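Local coordinates for protein putative phosphoglycolate phosphatase (Lactobacillus delbrueckii, PDB 2HI0) that probably hydrolyses phosphoglycolate as a phosphatase of the haloacid dehalogenase-like (HAD) family, at residues K184-G189 with D204-N209; A130-K135 with D169-C174. All coordinates share one frame; numbering follows the deposited sequence.

Along the chain, strand 128-133 comes first, and interaction 2 closes a loop when helix 169-178 packs against it; 33 residues separate 130-135 from 169-174. Interaction 1 follows in series: strand 185-189, which comes next after that helix, pairs with strand 204-208 across a shorter loop that holds helix 192-200. The two loops neither nest nor cross. Both contacts belong to one parallel sheet, in which strand 6-9 lies between strands 128-133 and 185-189. Interaction 1 joins two neighbouring strands, whereas interaction 2 lays a helix over the sheet. They meet where Tyr187 OH probably hydrogen-bonds to Val132 O, 2.6 Å away, across strand 6-9.

Interaction 1: K184-G189 with D204-N209; sequences KCVYIG and DEIAVN
Tyr187 to Gly189 pair with Asp204 to Val208 as neighbouring parallel strands in the central sheet of the HAD-type α/β core, the two arms of a beta-alpha-beta unit with helix 192-200 between them. Four backbone bonds join them: Tyr187 N to Asp204 O (2.9 Å), Ile206 N to Tyr187 O, Gly189 N to Ile206 O, and Val208 N to Gly189 O (3.0 Å). Where the pairing begins, a water bridges Cys185 O and Asp204 N. On one face Val186 CG2 meets Ile206 CD1 at 3.7 Å, while Ile188 CG2 and Val208 CG1 touch at the same distance, their side chains crossing at about a right angle. On the other face Glu205 CG, anti to its backbone N (chi1 -157°), lies 3.3 Å from Tyr187 O and beside the edge of the Tyr187 ring. An alanine in place of Glu205 would probably open a gap beside that ring edge and the Tyr187 carbonyl. Gly189 ends its strand near the sodium ion bound by Asp10, Asp12 and Asp190. Strand 6-9 pairs with the other edge of strand 185-189; Leu233 of helix 230-238 packs on Ile188 and Ile206, and helix 192-200 lies against Tyr187 and Glu205.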
ATOM      1  N   LYS A 184      20.496   7.156  -1.402  1.00 13.99           N
ATOM      2  CA  LYS A 184      20.016   7.820  -2.615  1.00 12.67           C
ATOM      3  C   LYS A 184      18.655   7.280  -3.036  1.00 11.09           C
ATOM      4  O   LYS A 184      18.237   7.488  -4.182  1.00 10.60           O
ATOM      5  CB  LYS A 184      21.039   7.671  -3.779  1.00 13.90           C
ATOM      6  CG  LYS A 184      22.348   8.520  -3.615  1.00 14.79           C
ATOM      7  CD  LYS A 184      22.077  10.046  -3.800  1.00 16.08           C
ATOM      8  CE  LYS A 184      23.352  10.859  -3.890  1.00 17.77           C
ATOM      9  NZ  LYS A 184      23.122  12.342  -3.705  1.00 15.12           N
ATOM     10  N   CYS A 185      17.990   6.560  -2.131  1.00 10.15           N
ATOM     11  CA  CYS A 185      16.619   6.082  -2.355  1.00  8.73           C
ATOM     12  C   CYS A 185      15.619   6.867  -1.488  1.00 10.37           C
ATOM     13  O   CYS A 185      15.954   7.309  -0.393  1.00  8.78           O
ATOM     14  CB  CYS A 185      16.493   4.595  -1.994  1.00  8.27           C
ATOM     15  SG  CYS A 185      17.391   3.497  -3.023  1.00 13.03           S
ATOM     16  N   VAL A 186      14.393   7.048  -1.982  1.00  9.64           N
ATOM     17  CA  VAL A 186      13.312   7.548  -1.142  1.00  8.75           C
ATOM     18  C   VAL A 186      12.077   6.636  -1.335  1.00 10.06           C
ATOM     19  O   VAL A 186      11.842   6.111  -2.414  1.00  9.58           O
ATOM     20  CB  VAL A 186      13.002   9.051  -1.438  1.00 10.16           C
ATOM     21  CG1 VAL A 186      12.517   9.239  -2.877  1.00  7.54           C
ATOM     22  CG2 VAL A 186      11.990   9.639  -0.439  1.00  7.63           C
ATOM     23  N   TYR A 187      11.365   6.406  -0.248  1.00  9.29           N
ATOM     24  CA  TYR A 187      10.156   5.595  -0.280  1.00  9.05           C
ATOM     25  C   TYR A 187       8.983   6.558  -0.141  1.00  8.92           C
ATOM     26  O   TYR A 187       9.018   7.472   0.674  1.00 10.54           O
ATOM     27  CB  TYR A 187      10.150   4.561   0.860  1.00 11.31           C
ATOM     28  CG  TYR A 187       9.117   3.484   0.624  1.00 11.11           C
ATOM     29  CD1 TYR A 187       9.373   2.340  -0.136  1.00 19.85           C
ATOM     30  CD2 TYR A 187       7.822   3.696   1.054  1.00 15.81           C
ATOM     31  CE1 TYR A 187       8.352   1.411  -0.407  1.00 19.19           C
ATOM     32  CE2 TYR A 187       6.816   2.771   0.797  1.00 19.26           C
ATOM     33  CZ  TYR A 187       7.090   1.640   0.069  1.00 17.79           C
ATOM     34  OH  TYR A 187       6.045   0.752  -0.194  1.00 18.07           O
ATOM     35  N   ILE A 188       7.935   6.334  -0.909  1.00  9.37           N
ATOM     36  CA  ILE A 188       6.773   7.249  -0.977  1.00  9.23           C
ATOM     37  C   ILE A 188       5.535   6.429  -0.652  1.00 11.32           C
ATOM     38  O   ILE A 188       5.266   5.422  -1.289  1.00 10.05           O
ATOM     39  CB  ILE A 188       6.608   7.863  -2.341  1.00 10.72           C
ATOM     40  CG1 ILE A 188       7.884   8.616  -2.788  1.00  9.75           C
ATOM     41  CG2 ILE A 188       5.333   8.757  -2.368  1.00 10.60           C
ATOM     42  CD1 ILE A 188       8.667   7.839  -3.819  1.00 12.78           C
ATOM     43  N   GLY A 189       4.765   6.860   0.337  1.00  9.26           N
ATOM     44  CA  GLY A 189       3.530   6.111   0.649  1.00 11.19           C
ATOM     45  C   GLY A 189       2.533   6.899   1.492  1.00 10.43           C
ATOM     46  O   GLY A 189       2.810   8.030   1.880  1.00 10.62           O
ATOM     47  N   ASP A 204      15.129   7.489   3.352  1.00  9.16           N
ATOM     48  CA  ASP A 204      14.187   8.570   3.578  1.00 10.15           C
ATOM     49  C   ASP A 204      12.792   8.179   3.095  1.00  9.84           C
ATOM     50  O   ASP A 204      12.603   7.273   2.278  1.00 10.22           O
ATOM     51  CB  ASP A 204      14.631   9.841   2.798  1.00 13.29           C
ATOM     52  CG  ASP A 204      15.940  10.451   3.295  1.00 12.12           C
ATOM     53  OD1 ASP A 204      16.449  10.044   4.345  1.00 11.48           O
ATOM     54  OD2 ASP A 204      16.478  11.378   2.642  1.00 12.23           O
ATOM     55  N   GLU A 205      11.812   8.940   3.574  1.00 10.11           N
ATOM     56  CA  GLU A 205      10.388   8.715   3.241  1.00 10.50           C
ATOM     57  C   GLU A 205       9.637  10.025   3.004  1.00 10.19           C
ATOM     58  O   GLU A 205       9.869  11.026   3.675  1.00 11.01           O
ATOM     59  CB  GLU A 205       9.671   7.885   4.341  1.00 10.81           C
ATOM     60  CG  GLU A 205       8.422   7.128   3.902  1.00 11.50           C
ATOM     61  CD  GLU A 205       7.061   7.776   4.280  1.00 17.93           C
ATOM     62  OE1 GLU A 205       6.977   8.898   4.860  1.00 14.22           O
ATOM     63  OE2 GLU A 205       6.040   7.084   3.975  1.00 13.70           O
ATOM     64  N   ILE A 206       8.754  10.008   2.022  1.00  9.50           N
ATOM     65  CA  ILE A 206       7.824  11.081   1.748  1.00  9.21           C
ATOM     66  C   ILE A 206       6.423  10.483   1.900  1.00  9.78           C
ATOM     67  O   ILE A 206       6.160   9.346   1.402  1.00 10.02           O
ATOM     68  CB  ILE A 206       8.026  11.628   0.303  1.00  8.16           C
ATOM     69  CG1 ILE A 206       9.408  12.227   0.131  1.00 12.02           C
ATOM     70  CG2 ILE A 206       6.906  12.610  -0.064  1.00 10.28           C
ATOM     71  CD1 ILE A 206       9.786  12.425  -1.367  1.00 11.53           C
ATOM     72  N   ALA A 207       5.570  11.194   2.638  1.00 10.56           N
ATOM     73  CA  ALA A 207       4.188  10.779   2.849  1.00  9.02           C
ATOM     74  C   ALA A 207       3.238  11.610   1.978  1.00 10.99           C
ATOM     75  O   ALA A 207       3.448  12.797   1.789  1.00  9.47           O
ATOM     76  CB  ALA A 207       3.785  10.899   4.372  1.00 11.59           C
ATOM     77  N   VAL A 208       2.208  10.984   1.430  1.00  9.10           N
ATOM     78  CA  VAL A 208       1.204  11.655   0.600  1.00  9.34           C
ATOM     79  C   VAL A 208      -0.107  11.699   1.407  1.00  8.83           C
ATOM     80  O   VAL A 208      -0.379  10.801   2.197  1.00 11.83           O
ATOM     81  CB  VAL A 208       1.041  10.953  -0.793  1.00 12.04           C
ATOM     82  CG1 VAL A 208       2.435  10.823  -1.424  1.00 10.82           C
ATOM     83  CG2 VAL A 208       0.308   9.581  -0.715  1.00 11.89           C
ATOM     84  N   ASN A 209      -0.904  12.740   1.193  1.00 10.53           N
ATOM     85  CA  ASN A 209      -2.140  12.927   1.983  1.00 10.02           C
ATOM     86  C   ASN A 209      -3.414  12.470   1.243  1.00 11.33           C
ATOM     87  O   ASN A 209      -4.530  12.661   1.730  1.00 13.71           O
ATOM     88  CB  ASN A 209      -2.271  14.389   2.444  1.00 15.37           C
ATOM     89  CG  ASN A 209      -2.939  15.273   1.396  1.00 17.51           C
ATOM     90  OD1 ASN A 209      -2.814  15.049   0.210  1.00 14.22           O
ATOM     91  ND2 ASN A 209      -3.678  16.277   1.854  1.00 29.18           N
TER
HETATM   92  O   HOH W   1      17.594   7.830   1.671  1.00 15.14           O

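Interaction 2: A130-K135 with D169-C174; sequences AVVSNK and DMTSEC
Ala130 meets the helix through its methyl group, CB lying 3.4 Å from Cys174 SG. The sulfur is brought there by the first torsion of Cys174, which sets SG anti to the backbone N (chi1 178°). Two residues on, Val132 points its side chain toward the helix and spreads its two methyls over different residues. CG1 reaches Met170 CB at 3.7 Å, and in the modelled conformer, one of two, Thr171 OG1 also lies near CG1; CG2 packs on Cys174 CB at 3.8 Å. CG1 stands anti to the backbone N (chi1 176°), and this turns it to the Met170 end of the contact while CG2 serves the Cys174 end. This is helix-on-sheet packing in the α/β core of the HAD fold: the axes of 130-133 and 169-174 run nearly antiparallel, at 164°, with a closest approach of 8.8 Å. Ile8 of strand 6-9 and Phe154 of strand 154-158 widen the apolar floor under the helix. At Ser133 the side chain points away from the helix, and the backbone makes the contact: the selenomethionine methyl, Met170 CE, lies 3.6 Å from Ser133 O. Ser133 OG instead accepts from Lys135 N at 3.0 Å, an ST turn where the chain turns a corner at Asn134 and Lys135. Next comes Asn134, whose OD1 lies 4.2 Å from Met170 SE and accepts a hydrogen bond from Lys165 N. Beyond it, Lys135 makes a salt bridge through NZ to Asp12, one of the aspartates at the sodium site.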
ATOM      1  N   ALA A 130      10.260   2.428  -8.935  1.00  9.20           N
ATOM      2  CA  ALA A 130       9.827   1.080  -8.481  1.00 10.40           C
ATOM      3  C   ALA A 130       8.539   1.156  -7.686  1.00  8.82           C
ATOM      4  O   ALA A 130       8.166   2.213  -7.176  1.00  8.26           O
ATOM      5  CB  ALA A 130      10.938   0.404  -7.656  1.00  8.14           C
ATOM      6  N   VAL A 131       7.849   0.020  -7.637  1.00  9.73           N
ATOM      7  CA  VAL A 131       6.665  -0.206  -6.803  1.00  9.67           C
ATOM      8  C   VAL A 131       6.965  -1.384  -5.882  1.00 11.63           C
ATOM      9  O   VAL A 131       7.426  -2.421  -6.331  1.00 10.07           O
ATOM     10  CB  VAL A 131       5.424  -0.556  -7.622  1.00 10.65           C
ATOM     11  CG1 VAL A 131       4.188  -0.871  -6.661  1.00 13.78           C
ATOM     12  CG2 VAL A 131       5.117   0.514  -8.613  1.00 14.44           C
ATOM     13  N   VAL A 132       6.761  -1.167  -4.600  1.00  8.56           N
ATOM     14  CA  VAL A 132       6.857  -2.222  -3.584  1.00  8.73           C
ATOM     15  C   VAL A 132       5.628  -2.051  -2.696  1.00  9.22           C
ATOM     16  O   VAL A 132       5.456  -1.035  -2.010  1.00  8.72           O
ATOM     17  CB  VAL A 132       8.180  -2.169  -2.802  1.00 12.34           C
ATOM     18  CG1 VAL A 132       8.179  -3.235  -1.679  1.00 10.66           C
ATOM     19  CG2 VAL A 132       9.359  -2.355  -3.746  1.00 13.44           C
ATOM     20  N   SER A 133       4.755  -3.043  -2.718  1.00  9.31           N
ATOM     21  CA  SER A 133       3.380  -2.936  -2.170  1.00  9.60           C
ATOM     22  C   SER A 133       3.006  -4.219  -1.394  1.00  9.49           C
ATOM     23  O   SER A 133       3.406  -5.327  -1.762  1.00 10.90           O
ATOM     24  CB  SER A 133       2.437  -2.748  -3.355  1.00 10.48           C
ATOM     25  OG  SER A 133       1.072  -2.845  -3.013  1.00 12.38           O
ATOM     26  N   ASN A 134       2.159  -4.057  -0.379  1.00  9.40           N
ATOM     27  CA  ASN A 134       1.566  -5.201   0.349  1.00  8.79           C
ATOM     28  C   ASN A 134       0.328  -5.760  -0.344  1.00  9.16           C
ATOM     29  O   ASN A 134      -0.201  -6.771   0.109  1.00 11.19           O
ATOM     30  CB  ASN A 134       1.182  -4.841   1.823  1.00  8.22           C
ATOM     31  CG  ASN A 134       2.374  -4.986   2.794  1.00  9.52           C
ATOM     32  OD1 ASN A 134       3.391  -5.604   2.439  1.00 11.57           O
ATOM     33  ND2 ASN A 134       2.249  -4.399   3.982  1.00  9.81           N
ATOM     34  N   LYS A 135      -0.049  -5.180  -1.484  1.00 11.23           N
ATOM     35  CA  LYS A 135      -1.077  -5.787  -2.352  1.00 11.60           C
ATOM     36  C   LYS A 135      -0.552  -7.118  -2.896  1.00 10.19           C
ATOM     37  O   LYS A 135       0.639  -7.220  -3.228  1.00 10.06           O
ATOM     38  CB  LYS A 135      -1.421  -4.851  -3.498  1.00 11.33           C
ATOM     39  CG  LYS A 135      -2.472  -5.411  -4.454  1.00 12.46           C
ATOM     40  CD  LYS A 135      -2.791  -4.416  -5.609  1.00 12.06           C
ATOM     41  CE  LYS A 135      -3.305  -3.055  -5.156  1.00 14.04           C
ATOM     42  NZ  LYS A 135      -4.529  -3.125  -4.298  1.00 12.79           N
ATOM     43  N   ASP A 169      12.494  -6.964   3.614  1.00  9.13           N
ATOM     44  CA  ASP A 169      12.867  -7.906   2.599  1.00 10.26           C
ATOM     45  C   ASP A 169      12.483  -7.471   1.171  1.00  8.76           C
ATOM     46  O   ASP A 169      13.257  -7.597   0.216  1.00 11.01           O
ATOM     47  CB  ASP A 169      12.232  -9.270   2.881  1.00 10.50           C
ATOM     48  CG  ASP A 169      12.580  -9.845   4.254  1.00 16.53           C
ATOM     49  OD1 ASP A 169      12.476  -9.124   5.257  1.00 19.11           O
ATOM     50  OD2 ASP A 169      12.906 -11.039   4.339  1.00 15.17           O
HETATM   51  N   MSE A 170      11.244  -7.040   0.991  1.00  8.03           N
HETATM   52  CA  MSE A 170      10.782  -6.722  -0.383  1.00  8.58           C
HETATM   53  C   MSE A 170      11.520  -5.507  -0.930  1.00 10.22           C
HETATM   54  O   MSE A 170      11.882  -5.471  -2.088  1.00 10.42           O
HETATM   55  CB  MSE A 170       9.284  -6.520  -0.418  1.00 10.18           C
HETATM   56  CG  MSE A 170       8.482  -7.718   0.124  1.00  9.10           C
HETATM   57 SE   MSE A 170       6.584  -7.297   0.331  0.75 12.87          SE
HETATM   58  CE  MSE A 170       6.383  -7.370  -1.393  1.00  7.34           C
ATOM     59  N   THR A 171      11.724  -4.494  -0.106  0.50 10.48           N
ATOM     60  CA  THR A 171      12.461  -3.296  -0.531  0.50 10.15           C
ATOM     61  C   THR A 171      13.949  -3.624  -0.766  0.50 10.86           C
ATOM     62  O   THR A 171      14.586  -3.023  -1.636  0.50 10.49           O
ATOM     63  CB  THR A 171      12.252  -2.139   0.479  0.50 10.38           C
ATOM     64  OG1 THR A 171      10.849  -1.792   0.460  0.50  9.01           O
ATOM     65  CG2 THR A 171      13.125  -0.896   0.126  0.50  6.02           C
ATOM     66  N   SER A 172      14.497  -4.602  -0.030  1.00  9.80           N
ATOM     67  CA  SER A 172      15.875  -5.035  -0.260  1.00 10.17           C
ATOM     68  C   SER A 172      15.988  -5.732  -1.643  1.00 11.50           C
ATOM     69  O   SER A 172      16.998  -5.565  -2.336  1.00 14.16           O
ATOM     70  CB  SER A 172      16.380  -5.963   0.821  1.00  9.88           C
ATOM     71  OG  SER A 172      16.550  -5.272   2.055  1.00 11.78           O
ATOM     72  N   GLU A 173      14.949  -6.493  -2.034  0.50 10.68           N
ATOM     73  CA  GLU A 173      14.822  -7.071  -3.402  0.50 11.35           C
ATOM     74  C   GLU A 173      14.849  -5.989  -4.504  0.50 10.86           C
ATOM     75  O   GLU A 173      15.422  -6.183  -5.584  0.50 12.77           O
ATOM     76  CB  GLU A 173      13.525  -7.881  -3.595  0.50 11.26           C
ATOM     77  CG  GLU A 173      13.455  -9.292  -2.962  0.50 11.03           C
ATOM     78  CD  GLU A 173      14.589 -10.189  -3.389  0.50 18.35           C
ATOM     79  OE1 GLU A 173      14.767 -10.381  -4.618  0.50 20.74           O
ATOM     80  OE2 GLU A 173      15.311 -10.684  -2.500  0.50 16.33           O
ATOM     81  N   CYS A 174      14.151  -4.889  -4.234  1.00  9.64           N
ATOM     82  CA  CYS A 174      14.142  -3.719  -5.106  1.00  9.96           C
ATOM     83  C   CYS A 174      15.533  -3.020  -5.196  1.00 12.50           C
ATOM     84  O   CYS A 174      16.045  -2.744  -6.281  1.00 10.87           O
ATOM     85  CB  CYS A 174      13.072  -2.780  -4.616  1.00  9.77           C
ATOM     86  SG  CYS A 174      12.987  -1.278  -5.571  1.00 14.16           S
TER